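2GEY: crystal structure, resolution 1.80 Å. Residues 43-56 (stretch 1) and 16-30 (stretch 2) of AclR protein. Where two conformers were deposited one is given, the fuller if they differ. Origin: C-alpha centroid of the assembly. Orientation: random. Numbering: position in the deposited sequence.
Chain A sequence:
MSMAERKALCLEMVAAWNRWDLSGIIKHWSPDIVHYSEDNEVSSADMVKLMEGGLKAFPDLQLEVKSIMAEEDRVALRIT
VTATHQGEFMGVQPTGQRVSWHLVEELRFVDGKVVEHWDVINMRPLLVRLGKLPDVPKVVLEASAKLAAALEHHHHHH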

# COMPACT_ATOMS: atom_id res chain seq x y z
N SER A 43 11.97 6.20 15.37
CA SER A 43 13.37 6.14 15.80
C SER A 43 14.02 4.84 15.34
O SER A 43 13.35 3.82 15.19
CB SER A 43 13.48 6.27 17.33
OG SER A 43 13.02 5.09 17.96
N SER A 44 15.33 4.87 15.10
CA SER A 44 16.07 3.66 14.73
C SER A 44 15.94 2.61 15.83
O SER A 44 15.83 1.42 15.54
CB SER A 44 17.54 3.97 14.46
OG SER A 44 17.71 4.61 13.21
N ALA A 45 15.95 3.06 17.08
CA ALA A 45 15.77 2.17 18.23
C ALA A 45 14.45 1.41 18.13
O ALA A 45 14.41 0.20 18.31
CB ALA A 45 15.83 2.95 19.52
N ASP A 46 13.37 2.13 17.82
CA ASP A 46 12.06 1.52 17.70
C ASP A 46 11.98 0.63 16.45
O ASP A 46 11.37 -0.44 16.49
CB ASP A 46 10.96 2.58 17.66
CG ASP A 46 10.73 3.25 19.02
OD1 ASP A 46 11.42 2.88 20.00
OD2 ASP A 46 9.87 4.13 19.11
N MET A 47 12.62 1.06 15.37
CA MET A 47 12.63 0.28 14.14
C MET A 47 13.29 -1.08 14.37
O MET A 47 12.74 -2.12 14.00
CB MET A 47 13.38 1.05 13.04
CG MET A 47 13.32 0.40 11.67
SD MET A 47 11.64 0.13 11.03
CE MET A 47 10.89 1.71 11.38
N VAL A 48 14.46 -1.07 14.99
CA VAL A 48 15.17 -2.32 15.27
C VAL A 48 14.33 -3.23 16.18
O VAL A 48 14.28 -4.43 15.96
CB VAL A 48 16.58 -2.08 15.85
CG1 VAL A 48 17.21 -3.40 16.31
CG2 VAL A 48 17.47 -1.42 14.80
N LYS A 49 13.67 -2.66 17.18
CA LYS A 49 12.78 -3.44 18.05
C LYS A 49 11.65 -4.11 17.28
O LYS A 49 11.29 -5.24 17.58
CB LYS A 49 12.20 -2.58 19.17
CG LYS A 49 13.23 -2.20 20.20
CD LYS A 49 12.65 -1.31 21.29
CE LYS A 49 13.76 -0.70 22.13
NZ LYS A 49 13.21 0.09 23.26
N LEU A 50 11.08 -3.40 16.30
CA LEU A 50 10.00 -3.95 15.48
C LEU A 50 10.53 -5.06 14.60
O LEU A 50 9.85 -6.05 14.36
CB LEU A 50 9.38 -2.87 14.60
CG LEU A 50 8.54 -1.81 15.32
CD1 LEU A 50 8.24 -0.67 14.37
CD2 LEU A 50 7.25 -2.43 15.86
N MET A 51 11.76 -4.88 14.11
CA MET A 51 12.40 -5.89 13.27
C MET A 51 12.65 -7.16 14.08
O MET A 51 12.34 -8.26 13.63
CB MET A 51 13.70 -5.34 12.68
CG MET A 51 13.47 -4.21 11.68
SD MET A 51 14.96 -3.27 11.30
CE MET A 51 15.86 -4.46 10.31
N GLU A 52 13.21 -6.99 15.28
CA GLU A 52 13.49 -8.12 16.18
C GLU A 52 12.20 -8.85 16.58
O GLU A 52 12.15 -10.08 16.57
CB GLU A 52 14.22 -7.64 17.45
CG GLU A 52 15.66 -7.19 17.19
CD GLU A 52 16.33 -6.59 18.41
OE1 GLU A 52 15.65 -5.96 19.25
OE2 GLU A 52 17.57 -6.75 18.54
N GLY A 53 11.18 -8.08 16.95
CA GLY A 53 9.90 -8.65 17.37
C GLY A 53 9.20 -9.36 16.23
O GLY A 53 8.59 -10.42 16.42
N GLY A 54 9.29 -8.78 15.04
CA GLY A 54 8.71 -9.39 13.84
C GLY A 54 9.37 -10.71 13.50
O GLY A 54 8.69 -11.69 13.20
N LEU A 55 10.69 -10.75 13.57
CA LEU A 55 11.44 -11.97 13.31
C LEU A 55 11.13 -13.07 14.33
O LEU A 55 11.05 -14.24 13.98
CB LEU A 55 12.94 -11.66 13.28
CG LEU A 55 13.89 -12.65 12.61
CD1 LEU A 55 13.35 -13.16 11.29
CD2 LEU A 55 15.25 -11.98 12.42
N LYS A 56 10.94 -12.69 15.59
CA LYS A 56 10.58 -13.66 16.63
C LYS A 56 9.20 -14.28 16.38
O LYS A 56 9.01 -15.49 16.55
CB LYS A 56 10.60 -13.00 18.00
CG LYS A 56 10.47 -13.98 19.14
CD LYS A 56 10.28 -13.30 20.49
CE LYS A 56 9.70 -14.27 21.51
NZ LYS A 56 8.29 -14.71 21.16
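Stretch 2 (16-30) AWNRWDLSGIIKHWS

Residues 44-56 of stretch 1 form a regular helix that continues later in the chain, opened by S43, whose OG accepts a hydrogen bond from D46 N (3.0 Å). Stretch 2 is more broken. It begins with the end of a helix, passes through R19 and W20, the latter with positive phi (60°), makes a short helical segment around residues 23-26, and reaches the strand at W29 through a type I turn from I26. The two stretches run in opposite senses along the contact: L55 lies nearest W20, M51 nearest L22 (CA atoms 7.3 and 7.6 Å apart), and V48 and S44 meet W29 at the other end. No hydrogen bond joins the stretches, and the 551 Å² they bury rests on packing of largely apolar side chains.

M51 covers the most surface. Its CA-to-CB bond points toward stretch 2, and its CE reaches a pocket lined by W17 (CZ2, 3.8 Å), I25 (CD1, 3.9 Å) and L22 (CD2, 4.1 Å). The sulfur meets the W29 ring obliquely, with M51 SD 3.9 Å from W29 CH2, so this one side chain touches both helical parts of stretch 2 and the start of its strand.

One helical turn further on, L55 packs against both W20 and L22: L55 CD1 lies 3.5 Å from W20 CD1, and L55 CD2 lies 3.8 Å from L22 CG. L22 thus sits between M51 and L55, and its CD1 also comes within 3.7 Å of E52 CG, the aliphatic part of an otherwise exposed acidic side chain.

Toward the start of the stretch 1 helix, W29 takes over. Its six-membered ring receives M47 CG at CH2 (3.9 Å) and V48 CG2 at CZ3 (3.9 Å). The same V48 CG2 approaches I26 CD1 to 3.6 Å, linking the tryptophan to the short helical segment.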

# COMPACT_ATOMS: atom_id res chain seq x y z
N ALA A 16 19.41 -10.49 3.27
CA ALA A 16 19.66 -10.51 4.71
C ALA A 16 18.40 -10.88 5.49
O ALA A 16 18.45 -11.74 6.38
CB ALA A 16 20.21 -9.17 5.18
N TRP A 17 17.28 -10.23 5.16
CA TRP A 17 15.99 -10.61 5.73
C TRP A 17 15.73 -12.10 5.53
O TRP A 17 15.29 -12.79 6.44
CB TRP A 17 14.84 -9.83 5.08
CG TRP A 17 14.47 -8.57 5.83
CD1 TRP A 17 14.54 -7.30 5.38
CD2 TRP A 17 13.96 -8.50 7.16
NE1 TRP A 17 14.12 -6.43 6.36
CE2 TRP A 17 13.76 -7.14 7.47
CE3 TRP A 17 13.65 -9.46 8.13
CZ2 TRP A 17 13.25 -6.71 8.70
CZ3 TRP A 17 13.16 -9.03 9.36
CH2 TRP A 17 12.96 -7.67 9.63
N ASN A 18 16.00 -12.57 4.32
CA ASN A 18 15.62 -13.94 3.95
C ASN A 18 16.49 -15.03 4.54
O ASN A 18 16.11 -16.21 4.49
CB ASN A 18 15.54 -14.07 2.43
CG ASN A 18 14.25 -13.48 1.86
OD1 ASN A 18 13.25 -13.33 2.59
ND2 ASN A 18 14.26 -13.15 0.58
N ARG A 19 17.65 -14.65 5.07
CA ARG A 19 18.44 -15.56 5.92
C ARG A 19 18.35 -15.18 7.40
O ARG A 19 19.09 -15.72 8.24
CB ARG A 19 19.90 -15.64 5.43
CG ARG A 19 20.66 -14.38 5.50
CD ARG A 19 22.17 -14.59 5.25
NE ARG A 19 22.83 -13.33 5.53
CZ ARG A 19 22.97 -12.33 4.66
NH1 ARG A 19 22.59 -12.46 3.41
NH2 ARG A 19 23.54 -11.21 5.06
N TRP A 20 17.42 -14.29 7.72
CA TRP A 20 17.10 -13.91 9.10
C TRP A 20 18.29 -13.31 9.85
O TRP A 20 18.54 -13.64 11.02
CB TRP A 20 16.50 -15.12 9.83
CG TRP A 20 15.46 -15.77 8.98
CD1 TRP A 20 14.29 -15.22 8.56
CD2 TRP A 20 15.53 -17.07 8.39
NE1 TRP A 20 13.62 -16.10 7.76
CE2 TRP A 20 14.36 -17.25 7.64
CE3 TRP A 20 16.48 -18.10 8.42
CZ2 TRP A 20 14.09 -18.42 6.93
CZ3 TRP A 20 16.21 -19.26 7.71
CH2 TRP A 20 15.03 -19.41 6.98
N ASP A 21 19.00 -12.40 9.17
CA ASP A 21 20.22 -11.76 9.66
C ASP A 21 20.01 -10.25 9.75
O ASP A 21 20.26 -9.53 8.78
CB ASP A 21 21.37 -12.07 8.70
CG ASP A 21 22.66 -11.32 9.06
OD1 ASP A 21 22.80 -10.85 10.20
OD2 ASP A 21 23.53 -11.21 8.18
N LEU A 22 19.56 -9.75 10.89
CA LEU A 22 19.24 -8.33 10.99
C LEU A 22 20.49 -7.45 10.84
O LEU A 22 20.40 -6.34 10.34
CB LEU A 22 18.49 -8.01 12.28
CG LEU A 22 17.13 -8.69 12.48
CD1 LEU A 22 16.50 -8.21 13.77
CD2 LEU A 22 16.23 -8.42 11.30
N SER A 23 21.64 -7.96 11.28
CA SER A 23 22.90 -7.21 11.17
C SER A 23 23.23 -6.89 9.71
O SER A 23 23.80 -5.84 9.42
CB SER A 23 24.06 -7.98 11.81
OG SER A 23 24.55 -8.99 10.94
N GLY A 24 22.86 -7.80 8.80
CA GLY A 24 23.09 -7.64 7.36
C GLY A 24 22.21 -6.60 6.70
O GLY A 24 22.46 -6.19 5.57
N ILE A 25 21.16 -6.17 7.40
CA ILE A 25 20.33 -5.07 6.95
C ILE A 25 20.89 -3.76 7.51
O ILE A 25 21.18 -2.82 6.76
CB ILE A 25 18.87 -5.24 7.44
CG1 ILE A 25 18.29 -6.57 6.94
CG2 ILE A 25 18.00 -4.07 7.01
CD1 ILE A 25 17.15 -7.04 7.75
N ILE A 26 21.07 -3.70 8.82
CA ILE A 26 21.43 -2.46 9.50
C ILE A 26 22.84 -1.97 9.12
O ILE A 26 23.15 -0.78 9.22
CB ILE A 26 21.24 -2.62 11.04
CG1 ILE A 26 19.74 -2.79 11.35
CG2 ILE A 26 21.81 -1.44 11.80
CD1 ILE A 26 19.44 -3.47 12.66
N LYS A 27 23.68 -2.89 8.65
CA LYS A 27 25.04 -2.49 8.22
C LYS A 27 25.02 -1.51 7.05
O LYS A 27 26.02 -0.82 6.80
CB LYS A 27 25.88 -3.72 7.86
CG LYS A 27 25.42 -4.45 6.63
CD LYS A 27 26.20 -5.74 6.43
CE LYS A 27 27.57 -5.49 5.85
NZ LYS A 27 28.19 -6.76 5.39
N HIS A 28 23.91 -1.45 6.33
CA HIS A 28 23.77 -0.55 5.18
C HIS A 28 23.14 0.78 5.55
O HIS A 28 23.03 1.67 4.70
CB HIS A 28 22.93 -1.23 4.11
CG HIS A 28 23.59 -2.44 3.52
ND1 HIS A 28 24.73 -2.35 2.75
CD2 HIS A 28 23.29 -3.75 3.61
CE1 HIS A 28 25.09 -3.57 2.37
NE2 HIS A 28 24.24 -4.43 2.88
N TRP A 29 22.74 0.94 6.81
CA TRP A 29 22.15 2.18 7.27
C TRP A 29 23.22 3.20 7.57
O TRP A 29 24.23 2.87 8.20
CB TRP A 29 21.35 1.96 8.54
CG TRP A 29 20.13 1.16 8.41
CD1 TRP A 29 19.65 0.55 7.30
CD2 TRP A 29 19.22 0.84 9.47
NE1 TRP A 29 18.48 -0.11 7.59
CE2 TRP A 29 18.20 0.05 8.93
CE3 TRP A 29 19.18 1.17 10.83
CZ2 TRP A 29 17.13 -0.43 9.70
CZ3 TRP A 29 18.12 0.70 11.59
CH2 TRP A 29 17.12 -0.09 11.03
N SER A 30 23.00 4.44 7.16
CA SER A 30 23.82 5.53 7.64
C SER A 30 23.63 5.71 9.15
O SER A 30 22.54 5.45 9.67
CB SER A 30 23.46 6.84 6.94
OG SER A 30 24.03 7.96 7.59